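Local coordinates for probable leucine/isoleucine/valine-binding protein (Rhodopirellula baltica, PDB 4KV7), which probably binds a small ligand, perhaps a branched-chain amino acid, as the periplasmic component of an ABC-type uptake system, at residues 13-18 with 56-61; 42-47 with 305-310; 85-90 with 322-327. The protein carries 1 engineered substitution. All coordinates share one frame; numbering follows the deposited sequence.

Contact 1: residues 13-18 with 56-61; sequences VDAQLL and SKTLKL
Leu18, Thr58 and Lys57 bury more surface than the other residues where the starts of strands 16-24 and 57-65 run side by side as parallel neighbours, the segments inclined at 26°. Thr58 bonds the first strand through both of its main-chain polar atoms. Its N gives a hydrogen bond of 2.8 Å to Gln16 O, and its carbonyl receives Leu18 N; that second bond, 2.7 Å from Leu18 N to Thr58 O, is nearly straight and comes in almost along the C=O axis. Gln16 N to Ser56 O and Lys60 N to Leu18 O continue the same pattern toward the N- and C-terminal ends. On the side chain of Thr58, CG2 stands anti to the backbone N and faces Leu17 CD1, while OG1 lies beside Ala15 CB; Leu17 CD1 also touches Lys60 CB on this solvent-exposed face.

Leu18 and Lys57 occupy the other face together with Gln16 and Leu59. The leucine has CG anti to its carbonyl carbon (chi1 -55°), which brings CD1 obliquely across the lysine stem, 3.9 Å from Lys57 CB; CD2 meets Leu87 and Ile324. Lys57 bends at chi2 (-58°), then runs out alongside the extended Gln16 chain, pointing the same way, and its NZ donates to Gln16 OE1 over 2.6 Å in the plane of the amide carbonyl. Ile324 packs on the lysine's aliphatic part.

The two strands belong to the beta-alpha-beta unit completed by helix 31-50. Main-chain bonds set the register here, whereas the short amide-ammonium bond fixes the ends of two long chains at the N-terminal, surface end of the two strands, and the carbonyl dipole of the amide probably stabilises the ammonium.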
ATOM      1  N   VAL A  13      38.177   1.961   3.982  1.00 30.66           N
ATOM      2  CA  VAL A  13      36.734   2.123   4.015  1.00 34.53           C
ATOM      3  C   VAL A  13      36.249   1.619   5.368  1.00 40.12           C
ATOM      4  O   VAL A  13      36.306   0.420   5.645  1.00 43.53           O
ATOM      5  CB  VAL A  13      36.037   1.345   2.880  1.00 36.87           C
ATOM      6  CG1 VAL A  13      34.533   1.316   3.103  1.00 31.71           C
ATOM      7  CG2 VAL A  13      36.366   1.963   1.527  1.00 40.31           C
ATOM      8  N   ASP A  14      35.796   2.536   6.218  1.00 39.98           N
ATOM      9  CA  ASP A  14      35.322   2.165   7.550  1.00 38.70           C
ATOM     10  C   ASP A  14      33.809   2.295   7.668  1.00 39.38           C
ATOM     11  O   ASP A  14      33.230   2.016   8.720  1.00 43.36           O
ATOM     12  CB  ASP A  14      36.018   2.988   8.640  1.00 41.96           C
ATOM     13  CG  ASP A  14      35.719   4.472   8.542  1.00 46.60           C
ATOM     14  OD1 ASP A  14      35.548   4.978   7.413  1.00 47.54           O
ATOM     15  OD2 ASP A  14      35.664   5.136   9.602  1.00 50.97           O
ATOM     16  N   ALA A  15      33.173   2.725   6.583  1.00 32.89           N
ATOM     17  CA  ALA A  15      31.722   2.817   6.543  1.00 34.87           C
ATOM     18  C   ALA A  15      31.136   1.413   6.519  1.00 34.87           C
ATOM     19  O   ALA A  15      31.591   0.560   5.758  1.00 39.87           O
ATOM     20  CB  ALA A  15      31.276   3.607   5.326  1.00 33.52           C
ATOM     21  N   GLN A  16      30.139   1.163   7.360  1.00 27.35           N
ATOM     22  CA  GLN A  16      29.488  -0.136   7.360  1.00 28.67           C
ATOM     23  C   GLN A  16      28.361  -0.142   6.348  1.00 22.28           C
ATOM     24  O   GLN A  16      27.491   0.734   6.359  1.00 23.20           O
ATOM     25  CB  GLN A  16      28.936  -0.498   8.740  1.00 29.73           C
ATOM     26  CG  GLN A  16      28.316  -1.895   8.784  1.00 34.90           C
ATOM     27  CD  GLN A  16      27.440  -2.131  10.001  1.00 35.66           C
ATOM     28  OE1 GLN A  16      27.226  -1.232  10.811  1.00 35.58           O
ATOM     29  NE2 GLN A  16      26.916  -3.347  10.128  1.00 41.28           N
ATOM     30  N   LEU A  17      28.374  -1.137   5.471  1.00 23.90           N
ATOM     31  CA  LEU A  17      27.322  -1.305   4.486  1.00 21.37           C
ATOM     32  C   LEU A  17      26.085  -1.915   5.143  1.00 20.22           C
ATOM     33  O   LEU A  17      26.163  -2.982   5.757  1.00 23.64           O
ATOM     34  CB  LEU A  17      27.818  -2.206   3.354  1.00 21.94           C
ATOM     35  CG  LEU A  17      26.840  -2.398   2.197  1.00 21.62           C
ATOM     36  CD1 LEU A  17      26.614  -1.079   1.472  1.00 23.61           C
ATOM     37  CD2 LEU A  17      27.336  -3.473   1.241  1.00 27.11           C
ATOM     38  N   LEU A  18      24.955  -1.223   5.036  1.00 17.64           N
ATOM     39  CA  LEU A  18      23.685  -1.725   5.557  1.00 16.43           C
ATOM     40  C   LEU A  18      22.791  -2.110   4.391  1.00 15.91           C
ATOM     41  O   LEU A  18      22.241  -1.246   3.715  1.00 15.75           O
ATOM     42  CB  LEU A  18      23.002  -0.665   6.426  1.00 17.88           C
ATOM     43  CG  LEU A  18      23.823  -0.090   7.580  1.00 19.30           C
ATOM     44  CD1 LEU A  18      23.013   0.960   8.333  1.00 20.66           C
ATOM     45  CD2 LEU A  18      24.289  -1.193   8.526  1.00 23.22           C
ATOM     46  N   SER A  56      29.032   7.267   8.954  1.00 24.85           N
ATOM     47  CA  SER A  56      29.821   6.057   8.720  0.59 27.97           C
ATOM     48  C   SER A  56      28.988   4.810   8.427  1.00 26.54           C
ATOM     49  O   SER A  56      29.423   3.685   8.695  1.00 26.07           O
ATOM     50  CB  SER A  56      30.786   5.801   9.880  0.59 30.41           C
ATOM     51  OG  SER A  56      31.680   6.887  10.026  0.59 28.61           O
ATOM     52  N   LYS A  57      27.794   5.014   7.872  1.00 22.13           N
ATOM     53  CA  LYS A  57      26.955   3.914   7.398  1.00 21.28           C
ATOM     54  C   LYS A  57      26.614   4.179   5.946  1.00 22.93           C
ATOM     55  O   LYS A  57      26.405   5.327   5.550  1.00 23.43           O
ATOM     56  CB  LYS A  57      25.651   3.808   8.199  1.00 22.13           C
ATOM     57  CG  LYS A  57      25.831   3.590   9.689  1.00 27.52           C
ATOM     58  CD  LYS A  57      26.628   2.336  10.005  1.00 26.67           C
ATOM     59  CE  LYS A  57      26.773   2.167  11.514  1.00 31.92           C
ATOM     60  NZ  LYS A  57      27.756   1.115  11.893  1.00 33.38           N
ATOM     61  N   THR A  58      26.555   3.117   5.154  1.00 20.02           N
ATOM     62  CA  THR A  58      26.112   3.221   3.769  1.00 18.84           C
ATOM     63  C   THR A  58      24.862   2.381   3.562  1.00 17.91           C
ATOM     64  O   THR A  58      24.885   1.165   3.760  1.00 19.66           O
ATOM     65  CB  THR A  58      27.202   2.748   2.797  1.00 20.76           C
ATOM     66  OG1 THR A  58      28.378   3.551   2.969  1.00 27.40           O
ATOM     67  CG2 THR A  58      26.713   2.856   1.359  1.00 23.01           C
ATOM     68  N   LEU A  59      23.773   3.031   3.170  1.00 17.21           N
ATOM     69  CA  LEU A  59      22.526   2.336   2.912  1.00 15.20           C
ATOM     70  C   LEU A  59      22.532   1.783   1.501  1.00 17.34           C
ATOM     71  O   LEU A  59      22.960   2.460   0.567  1.00 22.87           O
ATOM     72  CB  LEU A  59      21.361   3.300   3.074  1.00 16.77           C
ATOM     73  CG  LEU A  59      21.135   3.841   4.484  1.00 16.14           C
ATOM     74  CD1 LEU A  59      20.222   5.056   4.442  1.00 17.47           C
ATOM     75  CD2 LEU A  59      20.553   2.760   5.385  1.00 19.90           C
ATOM     76  N   LYS A  60      22.056   0.554   1.345  1.00 15.94           N
ATOM     77  CA  LYS A  60      21.945  -0.045   0.022  1.00 14.67           C
ATOM     78  C   LYS A  60      20.656  -0.833  -0.038  1.00 13.44           C
ATOM     79  O   LYS A  60      20.348  -1.599   0.879  1.00 17.65           O
ATOM     80  CB  LYS A  60      23.124  -0.978  -0.257  1.00 16.90           C
ATOM     81  CG  LYS A  60      23.077  -1.628  -1.642  1.00 19.60           C
ATOM     82  CD  LYS A  60      24.260  -2.570  -1.864  1.00 21.28           C
ATOM     83  CE  LYS A  60      24.206  -3.209  -3.246  1.00 27.23           C
ATOM     84  NZ  LYS A  60      24.468  -2.214  -4.326  1.00 32.92           N
ATOM     85  N   LEU A  61      19.896  -0.633  -1.107  1.00 12.65           N
ATOM     86  CA  LEU A  61      18.688  -1.408  -1.339  1.00 12.92           C
ATOM     87  C   LEU A  61      18.927  -2.399  -2.464  1.00 13.15           C
ATOM     88  O   LEU A  61      19.324  -2.004  -3.566  1.00 16.60           O
ATOM     89  CB  LEU A  61      17.533  -0.495  -1.730  1.00 12.71           C
ATOM     90  CG  LEU A  61      16.187  -1.198  -1.952  1.00 11.82           C
ATOM     91  CD1 LEU A  61      15.612  -1.713  -0.640  1.00 14.03           C
ATOM     92  CD2 LEU A  61      15.190  -0.256  -2.626  1.00 14.16           C
TER

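Contact 2: residues 42-47 with 305-310; sequences LAAFDE and EGYIVG
Tyr307 is the first residue of the 305-310 segment to meet segment 42-47 of helix 31-50, and it supplies most of that side of the contact. Its CG is anti to the backbone N (chi1 176°), which swings the ring toward the neighbouring helix and sets CD1 3.7 Å from Ala44 CB. The ring then continues along the helix to Glu47, whose extended side chain meets it at about a right angle. Tyr307 OH donates to Glu47 OE1 over 2.6 Å, using the syn lone pair of the carboxylate, and the carboxylate and ring planes are only 22° apart. Glu47 OE2 forms a salt bridge with Lys51, and the tyrosine hydroxyl also bonds to Arg311, so this buried carboxylate sits among groups that would be expected to keep it ionised.

One turn further on, Gly310 lies directly against Ala44. With no side chain on the glycine, the Ala44 methyl can sit against its backbone, Ala44 CB lying 3.8 Å from Gly310 CA. The short residues let the two axes close to 7.9 Å, crossing at -44°.

Close helix-helix packing through a glycine-alanine contact is what the pair exemplifies: helix 31-50 of the first beta-alpha-beta unit lies against helix 301-319 from much later in the chain, within a periplasmic binding protein fold whose lobes are each built by more than one pass of the chain.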
ATOM      1  N   LEU A  42      14.225   4.903  -1.838  1.00  9.71           N
ATOM      2  CA  LEU A  42      15.516   5.425  -2.259  1.00 10.36           C
ATOM      3  C   LEU A  42      15.643   6.922  -2.027  1.00 10.00           C
ATOM      4  O   LEU A  42      16.726   7.411  -1.715  1.00 11.34           O
ATOM      5  CB  LEU A  42      15.793   5.074  -3.719  1.00 10.95           C
ATOM      6  CG  LEU A  42      16.044   3.588  -3.997  1.00 11.37           C
ATOM      7  CD1 LEU A  42      16.194   3.338  -5.489  1.00 13.05           C
ATOM      8  CD2 LEU A  42      17.281   3.088  -3.246  1.00 13.96           C
ATOM      9  N   ALA A  43      14.541   7.656  -2.150  1.00 10.17           N
ATOM     10  CA  ALA A  43      14.580   9.086  -1.859  1.00 10.62           C
ATOM     11  C   ALA A  43      14.860   9.309  -0.369  1.00 10.70           C
ATOM     12  O   ALA A  43      15.622  10.206   0.006  1.00 11.58           O
ATOM     13  CB  ALA A  43      13.285   9.759  -2.268  1.00 10.71           C
ATOM     14  N   ALA A  44      14.248   8.482   0.479  1.00 10.84           N
ATOM     15  CA  ALA A  44      14.524   8.542   1.919  1.00 10.54           C
ATOM     16  C   ALA A  44      15.991   8.210   2.205  1.00 11.86           C
ATOM     17  O   ALA A  44      16.640   8.863   3.017  1.00 11.78           O
ATOM     18  CB  ALA A  44      13.602   7.611   2.689  1.00 11.23           C
ATOM     19  N   PHE A  45      16.516   7.189   1.534  1.00 10.91           N
ATOM     20  CA  PHE A  45      17.910   6.816   1.754  1.00 12.35           C
ATOM     21  C   PHE A  45      18.843   7.921   1.261  1.00 12.02           C
ATOM     22  O   PHE A  45      19.843   8.213   1.900  1.00 14.09           O
ATOM     23  CB  PHE A  45      18.244   5.498   1.048  1.00 13.13           C
ATOM     24  CG  PHE A  45      17.697   4.256   1.723  1.00 12.15           C
ATOM     25  CD1 PHE A  45      16.866   4.324   2.839  1.00 13.03           C
ATOM     26  CD2 PHE A  45      18.029   2.999   1.217  1.00 12.77           C
ATOM     27  CE1 PHE A  45      16.395   3.156   3.439  1.00 13.55           C
ATOM     28  CE2 PHE A  45      17.559   1.845   1.813  1.00 13.68           C
ATOM     29  CZ  PHE A  45      16.739   1.923   2.919  1.00 14.11           C
ATOM     30  N   ASP A  46      18.509   8.529   0.122  1.00 12.23           N
ATOM     31  CA  ASP A  46      19.277   9.649  -0.424  1.00 15.14           C
ATOM     32  C   ASP A  46      19.350  10.814   0.555  1.00 13.89           C
ATOM     33  O   ASP A  46      20.411  11.408   0.772  1.00 16.40           O
ATOM     34  CB  ASP A  46      18.644  10.104  -1.744  1.00 17.12           C
ATOM     35  CG  ASP A  46      19.494  11.105  -2.489  1.00 23.79           C
ATOM     36  OD1 ASP A  46      20.595  10.718  -2.936  1.00 26.19           O
ATOM     37  OD2 ASP A  46      19.064  12.270  -2.637  1.00 26.23           O
ATOM     38  N   GLU A  47      18.205  11.132   1.148  1.00 14.55           N
ATOM     39  CA  GLU A  47      18.128  12.201   2.127  1.00 15.50           C
ATOM     40  C   GLU A  47      18.957  11.884   3.367  1.00 14.26           C
ATOM     41  O   GLU A  47      19.664  12.752   3.892  1.00 16.14           O
ATOM     42  CB  GLU A  47      16.676  12.442   2.529  1.00 14.64           C
ATOM     43  CG  GLU A  47      16.546  13.462   3.637  1.00 15.55           C
ATOM     44  CD  GLU A  47      15.126  13.629   4.122  1.00 14.78           C
ATOM     45  OE1 GLU A  47      14.346  12.676   3.969  1.00 15.36           O
ATOM     46  OE2 GLU A  47      14.798  14.713   4.651  1.00 17.34           O
ATOM     47  N   GLU A 305       4.308   6.762   0.513  1.00  8.29           N
ATOM     48  CA  GLU A 305       4.352   5.636   1.441  1.00  8.47           C
ATOM     49  C   GLU A 305       5.763   5.038   1.544  1.00  7.95           C
ATOM     50  O   GLU A 305       6.230   4.737   2.642  1.00  8.77           O
ATOM     51  CB  GLU A 305       3.323   4.565   1.064  1.00  8.72           C
ATOM     52  CG  GLU A 305       3.240   3.420   2.058  1.00  9.27           C
ATOM     53  CD  GLU A 305       2.100   2.458   1.783  1.00  8.45           C
ATOM     54  OE1 GLU A 305       1.255   2.739   0.899  1.00  8.46           O
ATOM     55  OE2 GLU A 305       2.051   1.396   2.447  1.00  8.89           O
ATOM     56  N   GLY A 306       6.442   4.864   0.413  1.00  7.78           N
ATOM     57  CA  GLY A 306       7.791   4.325   0.441  1.00  9.24           C
ATOM     58  C   GLY A 306       8.741   5.219   1.224  1.00  8.01           C
ATOM     59  O   GLY A 306       9.580   4.750   2.005  1.00  9.39           O
ATOM     60  N   TYR A 307       8.602   6.525   1.032  1.00  8.36           N
ATOM     61  CA  TYR A 307       9.398   7.498   1.761  1.00  9.49           C
ATOM     62  C   TYR A 307       9.161   7.404   3.269  1.00  8.85           C
ATOM     63  O   TYR A 307      10.104   7.443   4.058  1.00  9.67           O
ATOM     64  CB  TYR A 307       9.120   8.910   1.231  1.00  9.50           C
ATOM     65  CG  TYR A 307       9.832   9.986   2.002  1.00  9.45           C
ATOM     66  CD1 TYR A 307      11.170  10.270   1.759  1.00 10.70           C
ATOM     67  CD2 TYR A 307       9.172  10.715   2.987  1.00 10.47           C
ATOM     68  CE1 TYR A 307      11.828  11.250   2.477  1.00 10.44           C
ATOM     69  CE2 TYR A 307       9.821  11.700   3.699  1.00 10.47           C
ATOM     70  CZ  TYR A 307      11.145  11.956   3.450  1.00 10.51           C
ATOM     71  OH  TYR A 307      11.755  12.944   4.190  1.00 12.84           O
ATOM     72  N   ILE A 308       7.901   7.287   3.674  1.00  9.12           N
ATOM     73  CA  ILE A 308       7.547   7.124   5.086  1.00  9.47           C
ATOM     74  C   ILE A 308       8.177   5.864   5.672  1.00  9.22           C
ATOM     75  O   ILE A 308       8.762   5.904   6.760  1.00  9.59           O
ATOM     76  CB  ILE A 308       6.024   7.100   5.266  1.00  9.48           C
ATOM     77  CG1 ILE A 308       5.477   8.505   5.041  1.00  9.38           C
ATOM     78  CG2 ILE A 308       5.639   6.566   6.651  1.00 10.50           C
ATOM     79  CD1 ILE A 308       3.979   8.587   4.835  1.00 10.74           C
ATOM     80  N   VAL A 309       8.082   4.760   4.945  1.00  9.18           N
ATOM     81  CA  VAL A 309       8.720   3.523   5.365  1.00 10.93           C
ATOM     82  C   VAL A 309      10.232   3.721   5.548  1.00 10.04           C
ATOM     83  O   VAL A 309      10.800   3.313   6.570  1.00 10.34           O
ATOM     84  CB  VAL A 309       8.386   2.394   4.376  1.00 10.36           C
ATOM     85  CG1 VAL A 309       9.224   1.163   4.651  1.00 11.87           C
ATOM     86  CG2 VAL A 309       6.911   2.051   4.466  1.00 12.02           C
ATOM     87  N   GLY A 310      10.885   4.346   4.571  1.00  9.56           N
ATOM     88  CA  GLY A 310      12.305   4.629   4.673  1.00 10.56           C
ATOM     89  C   GLY A 310      12.631   5.505   5.874  1.00 10.10           C
ATOM     90  O   GLY A 310      13.606   5.248   6.595  1.00 11.10           O
TER

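Contact 3: residues 85-90 with 322-327; sequences EVLAVV and GEISRS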
ATOM      1  N   GLU A  85      22.154 -11.672   2.500  1.00 17.56           N
ATOM      2  CA  GLU A  85      22.201 -11.452   3.946  1.00 18.34           C
ATOM      3  C   GLU A  85      21.572 -10.126   4.365  1.00 16.76           C
ATOM      4  O   GLU A  85      22.111  -9.431   5.229  1.00 18.97           O
ATOM      5  CB  GLU A  85      23.650 -11.508   4.449  1.00 21.43           C
ATOM      6  CG  GLU A  85      24.347 -12.819   4.159  1.00 24.59           C
ATOM      7  CD  GLU A  85      25.743 -12.878   4.749  1.00 29.89           C
ATOM      8  OE1 GLU A  85      26.522 -11.920   4.555  1.00 33.24           O
ATOM      9  OE2 GLU A  85      26.060 -13.891   5.401  1.00 37.32           O
ATOM     10  N   VAL A  86      20.446  -9.765   3.760  1.00 15.66           N
ATOM     11  CA  VAL A  86      19.874  -8.455   4.048  1.00 14.76           C
ATOM     12  C   VAL A  86      19.415  -8.331   5.501  1.00 14.82           C
ATOM     13  O   VAL A  86      19.060  -9.324   6.141  1.00 16.99           O
ATOM     14  CB  VAL A  86      18.719  -8.085   3.091  1.00 12.86           C
ATOM     15  CG1 VAL A  86      19.190  -8.111   1.644  1.00 14.38           C
ATOM     16  CG2 VAL A  86      17.507  -9.001   3.288  1.00 14.66           C
ATOM     17  N   LEU A  87      19.441  -7.104   6.008  1.00 14.77           N
ATOM     18  CA  LEU A  87      19.103  -6.823   7.403  1.00 13.95           C
ATOM     19  C   LEU A  87      17.596  -6.781   7.647  1.00 14.09           C
ATOM     20  O   LEU A  87      17.136  -7.017   8.774  1.00 15.61           O
ATOM     21  CB  LEU A  87      19.740  -5.501   7.838  1.00 17.28           C
ATOM     22  CG  LEU A  87      21.261  -5.427   7.689  1.00 16.96           C
ATOM     23  CD1 LEU A  87      21.764  -4.019   7.973  1.00 22.07           C
ATOM     24  CD2 LEU A  87      21.960  -6.450   8.579  1.00 23.35           C
ATOM     25  N   ALA A  88      16.845  -6.469   6.595  1.00 12.48           N
ATOM     26  CA  ALA A  88      15.389  -6.417   6.627  1.00 12.27           C
ATOM     27  C   ALA A  88      14.904  -6.436   5.188  1.00 11.69           C
ATOM     28  O   ALA A  88      15.648  -6.053   4.276  1.00 12.82           O
ATOM     29  CB  ALA A  88      14.898  -5.155   7.332  1.00 13.81           C
ATOM     30  N   VAL A  89      13.668  -6.887   4.986  1.00 11.13           N
ATOM     31  CA  VAL A  89      13.010  -6.868   3.688  1.00 11.24           C
ATOM     32  C   VAL A  89      11.927  -5.810   3.810  1.00 10.00           C
ATOM     33  O   VAL A  89      11.035  -5.901   4.666  1.00 12.31           O
ATOM     34  CB  VAL A  89      12.426  -8.241   3.328  1.00 10.91           C
ATOM     35  CG1 VAL A  89      11.569  -8.141   2.079  1.00 13.26           C
ATOM     36  CG2 VAL A  89      13.556  -9.262   3.110  1.00 13.68           C
ATOM     37  N   VAL A  90      12.014  -4.791   2.963  1.00  9.90           N
ATOM     38  CA  VAL A  90      11.249  -3.565   3.170  0.57  9.49           C
ATOM     39  C   VAL A  90      10.395  -3.201   1.966  1.00  8.96           C
ATOM     40  O   VAL A  90      10.845  -3.214   0.816  1.00 10.21           O
ATOM     41  CB  VAL A  90      12.169  -2.369   3.537  0.57 13.56           C
ATOM     42  CG1 VAL A  90      13.021  -2.710   4.745  0.57 17.42           C
ATOM     43  CG2 VAL A  90      13.059  -1.970   2.371  0.57 11.78           C
ATOM     44  N   GLY A 322      25.242  -0.348  19.286  1.00 21.34           N
ATOM     45  CA  GLY A 322      25.870  -1.628  19.040  1.00 21.02           C
ATOM     46  C   GLY A 322      25.618  -2.114  17.629  1.00 20.38           C
ATOM     47  O   GLY A 322      25.292  -1.333  16.730  1.00 20.18           O
ATOM     48  N   GLU A 323      25.779  -3.416  17.443  1.00 20.57           N
ATOM     49  CA  GLU A 323      25.690  -4.033  16.131  1.00 20.46           C
ATOM     50  C   GLU A 323      24.324  -3.837  15.494  1.00 18.31           C
ATOM     51  O   GLU A 323      23.285  -4.060  16.117  1.00 19.01           O
ATOM     52  CB  GLU A 323      26.005  -5.524  16.248  1.00 22.80           C
ATOM     53  CG  GLU A 323      25.929  -6.290  14.945  1.00 28.89           C
ATOM     54  CD  GLU A 323      26.317  -7.744  15.116  1.00 36.16           C
ATOM     55  OE1 GLU A 323      25.854  -8.378  16.087  1.00 36.97           O
ATOM     56  OE2 GLU A 323      27.098  -8.250  14.284  1.00 41.53           O
ATOM     57  N   ILE A 324      24.332  -3.403  14.240  1.00 18.29           N
ATOM     58  CA  ILE A 324      23.109  -3.330  13.462  1.00 19.18           C
ATOM     59  C   ILE A 324      22.913  -4.684  12.782  1.00 18.86           C
ATOM     60  O   ILE A 324      23.743  -5.121  11.982  1.00 22.72           O
ATOM     61  CB  ILE A 324      23.166  -2.180  12.455  1.00 18.54           C
ATOM     62  CG1 ILE A 324      23.271  -0.849  13.210  1.00 21.73           C
ATOM     63  CG2 ILE A 324      21.935  -2.195  11.558  1.00 17.54           C
ATOM     64  CD1 ILE A 324      23.820   0.298  12.389  1.00 21.82           C
ATOM     65  N   SER A 325      21.828  -5.359  13.147  1.00 18.53           N
ATOM     66  CA  SER A 325      21.570  -6.716  12.694  1.00 18.75           C
ATOM     67  C   SER A 325      20.071  -6.898  12.538  1.00 17.16           C
ATOM     68  O   SER A 325      19.294  -6.014  12.887  1.00 16.87           O
ATOM     69  CB  SER A 325      22.076  -7.721  13.727  1.00 22.08           C
ATOM     70  OG  SER A 325      21.330  -7.597  14.930  1.00 21.58           O
ATOM     71  N   ARG A 326      19.669  -8.053  12.011  1.00 17.80           N
ATOM     72  CA  ARG A 326      18.260  -8.401  11.927  1.00 16.64           C
ATOM     73  C   ARG A 326      17.599  -8.282  13.291  1.00 16.46           C
ATOM     74  O   ARG A 326      16.539  -7.685  13.427  1.00 16.19           O
ATOM     75  CB  ARG A 326      18.096  -9.818  11.388  1.00 17.43           C
ATOM     76  CG  ARG A 326      18.424  -9.930   9.908  1.00 15.98           C
ATOM     77  CD  ARG A 326      18.342 -11.355   9.403  1.00 16.36           C
ATOM     78  NE  ARG A 326      18.709 -11.392   7.988  1.00 17.44           N
ATOM     79  CZ  ARG A 326      18.878 -12.501   7.276  1.00 18.48           C
ATOM     80  NH1 ARG A 326      18.686 -13.691   7.829  1.00 18.54           N
ATOM     81  NH2 ARG A 326      19.236 -12.414   5.999  1.00 19.37           N
ATOM     82  N   SER A 327      18.244  -8.828  14.317  1.00 18.45           N
ATOM     83  CA  SER A 327      17.658  -8.814  15.649  0.50 21.29           C
ATOM     84  C   SER A 327      17.605  -7.406  16.244  1.00 17.14           C
ATOM     85  O   SER A 327      16.605  -7.024  16.848  1.00 18.80           O
ATOM     86  CB  SER A 327      18.401  -9.772  16.581  0.50 24.33           C
ATOM     87  OG  SER A 327      19.746  -9.372  16.762  0.50 20.85           O
TER
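Arg326, in the first turn of helix 326-335, reaches back to the loop that leads into strand 89-90. Its CG is anti to the carbonyl carbon (chi1 -72°), and from CG to NE the chain is fully extended. That straight arm passes Leu87 O, which approaches Arg326 CG at 3.4 Å; Leu87 O, buried by the contact, has no hydrogen-bonding partner in the model. The arm then delivers the guanidinium side-on to the next carbonyl back. Val86 O takes two bonds from it: Arg326 NE donates over 2.8 Å, nearly along the C=O axis, and Arg326 NH2 over 3.1 Å, more bent but in the carbonyl plane and on a lone pair. The oxygen is practically in the guanidinium plane, so one acceptor is shared between two N-H groups on the same edge. NH2 also bonds to Thr81 O, and NH1 makes a weak bond to Thr108 O, which further fixes the rotation of the group.

Beside this polar grip, Leu87 turns the end of its side chain toward the other segment, although its CB points away from it. With CG anti to the carbonyl carbon (chi1 -57°), CD1 comes to 4.0 Å from Ile324 CG2, the two chains crossing at about a right angle, and CD2 lies by Ser325 CA. Ile329 packs on both Leu87 and Ile324.

Ser325 occupies the N-cap position of the helix. Its OG and Ser327 OG are hydrogen-bonded at 3.0 Å.

Val86, Thr81 and Thr108 all receive the arginine through main-chain carbonyls, so its charge is probably stabilised by the dipoles of several such groups, while its extended chain ties the helix start to the loop.

How the contacts relate
Only contact 2 is fully buried; contact 1 lies at the surface, and contact 3 falls between them. Contacts 1 and 2 share one beta-alpha-beta unit: contact 1 pairs its strands, contact 2 engages its helix 31-50, and Leu59 and Leu61 pack against Phe45 and Leu42. Contact 3 meets the same face of the strands, mainly further along toward Leu18 and Lys57, and Leu61 adds a touch on Val90. Helices 301-319 and 326-335 are consecutive, so contacts 2 and 3 bring neighbouring late elements onto early ones without touching each other. Main-chain pairing dominates contact 1, small-residue packing with a carboxylate bond contact 2, and arginine-to-carbonyl bonding contact 3.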